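Local coordinates for SusD homolog (Bacteroides thetaiotaomicron, PDB 4MRU), which probably binds mucin O-glycans at the cell surface as a SusD-like lipoprotein of the TPR-like class, at residues A[233-238]-A[325-330]. Residues are numbered along the deposited sequence; the frame is centred on the assembly and turned at random.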
loop_
_atom_site.group_PDB
_atom_site.type_symbol
_atom_site.label_atom_id
_atom_site.label_comp_id
_atom_site.label_asym_id
_atom_site.label_seq_id
_atom_site.Cartn_x
_atom_site.Cartn_y
_atom_site.Cartn_z
ATOM N N GLU A 233 10.821 -8.787 -12.503
ATOM C CA GLU A 233 12.084 -9.283 -11.906
ATOM C C GLU A 233 13.237 -8.297 -12.014
ATOM O O GLU A 233 14.235 -8.450 -11.339
ATOM C CB GLU A 233 12.499 -10.591 -12.562
ATOM C CG GLU A 233 11.610 -11.749 -12.217
ATOM C CD GLU A 233 12.151 -13.089 -12.739
ATOM O OE1 GLU A 233 12.209 -13.259 -13.950
ATOM O OE2 GLU A 233 12.503 -13.957 -11.938
ATOM N N LYS A 234 13.095 -7.294 -12.872
ATOM C CA LYS A 234 14.097 -6.297 -13.102
ATOM C C LYS A 234 13.516 -4.942 -12.814
ATOM O O LYS A 234 12.351 -4.719 -13.112
ATOM C CB LYS A 234 14.497 -6.279 -14.590
ATOM C CG LYS A 234 15.166 -7.526 -15.131
ATOM C CD LYS A 234 15.494 -7.370 -16.612
ATOM C CE LYS A 234 14.302 -6.842 -17.409
ATOM N NZ LYS A 234 14.451 -6.988 -18.878
ATOM N N ASN A 235 14.310 -4.035 -12.265
ATOM C CA ASN A 235 13.811 -2.711 -11.970
ATOM C C ASN A 235 13.317 -1.936 -13.227
ATOM O O ASN A 235 12.462 -1.087 -13.144
ATOM C CB ASN A 235 14.887 -1.921 -11.234
ATOM C CG ASN A 235 14.870 -2.208 -9.735
ATOM O OD1 ASN A 235 13.809 -2.248 -9.097
ATOM N ND2 ASN A 235 16.037 -2.398 -9.166
ATOM N N ASP A 236 13.870 -2.248 -14.395
ATOM C CA ASP A 236 13.406 -1.615 -15.642
ATOM C C ASP A 236 11.950 -1.934 -15.960
ATOM O O ASP A 236 11.326 -1.176 -16.680
ATOM C CB ASP A 236 14.274 -2.035 -16.828
ATOM C CG ASP A 236 15.616 -1.316 -16.857
ATOM O OD1 ASP A 236 15.786 -0.266 -16.160
ATOM O OD2 ASP A 236 16.500 -1.820 -17.573
ATOM N N ASP A 237 11.408 -3.019 -15.405
ATOM C CA ASP A 237 10.027 -3.371 -15.635
ATOM C C ASP A 237 9.074 -2.894 -14.513
ATOM O O ASP A 237 7.923 -3.263 -14.517
ATOM C CB ASP A 237 9.921 -4.885 -15.834
ATOM C CG ASP A 237 10.576 -5.336 -17.137
ATOM O OD1 ASP A 237 10.490 -4.546 -18.112
ATOM O OD2 ASP A 237 11.134 -6.454 -17.197
ATOM N N ASN A 238 9.564 -2.130 -13.548
ATOM C CA ASN A 238 8.713 -1.639 -12.475
ATOM C C ASN A 238 7.558 -0.852 -13.085
ATOM O O ASN A 238 7.752 -0.168 -14.097
ATOM C CB ASN A 238 9.490 -0.719 -11.511
ATOM C CG ASN A 238 10.568 -1.455 -10.709
ATOM O OD1 ASN A 238 10.576 -2.676 -10.617
ATOM N ND2 ASN A 238 11.453 -0.686 -10.084
HETATM N N MSE A 325 4.345 -0.887 -8.404
HETATM C CA MSE A 325 4.825 -2.223 -8.081
HETATM C C MSE A 325 6.225 -2.355 -8.584
HETATM O O MSE A 325 6.520 -2.025 -9.724
HETATM C CB MSE A 325 3.917 -3.266 -8.726
HETATM C CG MSE A 325 4.545 -4.639 -8.470
HETATM SE SE MSE A 325 3.714 -5.835 -7.172
HETATM C CE MSE A 325 1.850 -5.494 -7.762
ATOM N N THR A 326 7.108 -2.846 -7.704
ATOM C CA THR A 326 8.504 -2.996 -8.047
ATOM C C THR A 326 9.006 -4.439 -7.958
ATOM O O THR A 326 8.428 -5.318 -7.305
ATOM C CB THR A 326 9.397 -2.194 -7.111
ATOM O OG1 THR A 326 9.332 -2.788 -5.794
ATOM C CG2 THR A 326 8.990 -0.733 -7.110
ATOM N N ALA A 327 10.105 -4.658 -8.640
ATOM C CA ALA A 327 10.828 -5.933 -8.566
ATOM C C ALA A 327 11.158 -6.318 -7.141
ATOM O O ALA A 327 11.070 -7.479 -6.803
ATOM C CB ALA A 327 12.088 -5.858 -9.394
ATOM N N SER A 328 11.541 -5.367 -6.296
ATOM C CA SER A 328 11.817 -5.676 -4.883
ATOM C C SER A 328 10.591 -6.261 -4.192
ATOM O O SER A 328 10.669 -7.282 -3.518
ATOM C CB SER A 328 12.280 -4.429 -4.123
ATOM O OG SER A 328 12.549 -4.729 -2.779
ATOM N N GLU A 329 9.435 -5.651 -4.396
ATOM C CA GLU A 329 8.195 -6.146 -3.748
ATOM C C GLU A 329 7.888 -7.571 -4.198
ATOM O O GLU A 329 7.570 -8.469 -3.396
ATOM C CB GLU A 329 6.987 -5.240 -4.023
ATOM C CG GLU A 329 5.680 -5.797 -3.397
ATOM C CD GLU A 329 4.344 -5.076 -3.744
ATOM O OE1 GLU A 329 4.325 -3.977 -4.343
ATOM O OE2 GLU A 329 3.277 -5.657 -3.406
ATOM N N VAL A 330 8.034 -7.815 -5.494
ATOM C CA VAL A 330 7.783 -9.153 -6.057
ATOM C C VAL A 330 8.750 -10.195 -5.481
ATOM O O VAL A 330 8.340 -11.278 -5.112
ATOM C CB VAL A 330 7.873 -9.108 -7.603
ATOM C CG1 VAL A 330 7.950 -10.508 -8.207
ATOM C CG2 VAL A 330 6.663 -8.396 -8.133
HETATM O O HOH W 1 12.730 -2.655 -6.799
#
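Asn238, the last residue before strand 239-241, reaches the first turn of helix 327-339 with its carboxamide, where the antiparallel pair 239-241/322-325 leads into that helix. CG stands anti to the carbonyl carbon (chi1 -67°), and Asn238 OD1 accepts from the amide N of Ala327 at 2.8 Å; the donor sits well above the carbonyl plane, off the lone pairs. Asn238 OD1 also closes to 3.3 Å from CA of Thr326, whose side chain the amide crosses obliquely. At the other end, Asn238 ND2 donates to OD1 of Asn235 at 3.0 Å, nearly in its own plane and on a lone pair, so both ends of the group are held; Asn235 ND2 in turn bonds to Glu361 of helix 348-363. The methyl of Ala327 fills the tight centre, its CB 3.8 Å from the backbone C of both Glu233 and Lys234, while Leu358 packs against it too. The solvent side is looser: exposed Lys234 starts away from the helix and makes a long salt bridge to Asp237. A water takes the amide H of Ser328 and donates to Asn235 OD1. Three first-turn amides are thus satisfied: the Asn238 bond and the water tie the turn to the loop, while Thr326 OG1, N-capping through Glu329 N, closes the helix start on itself.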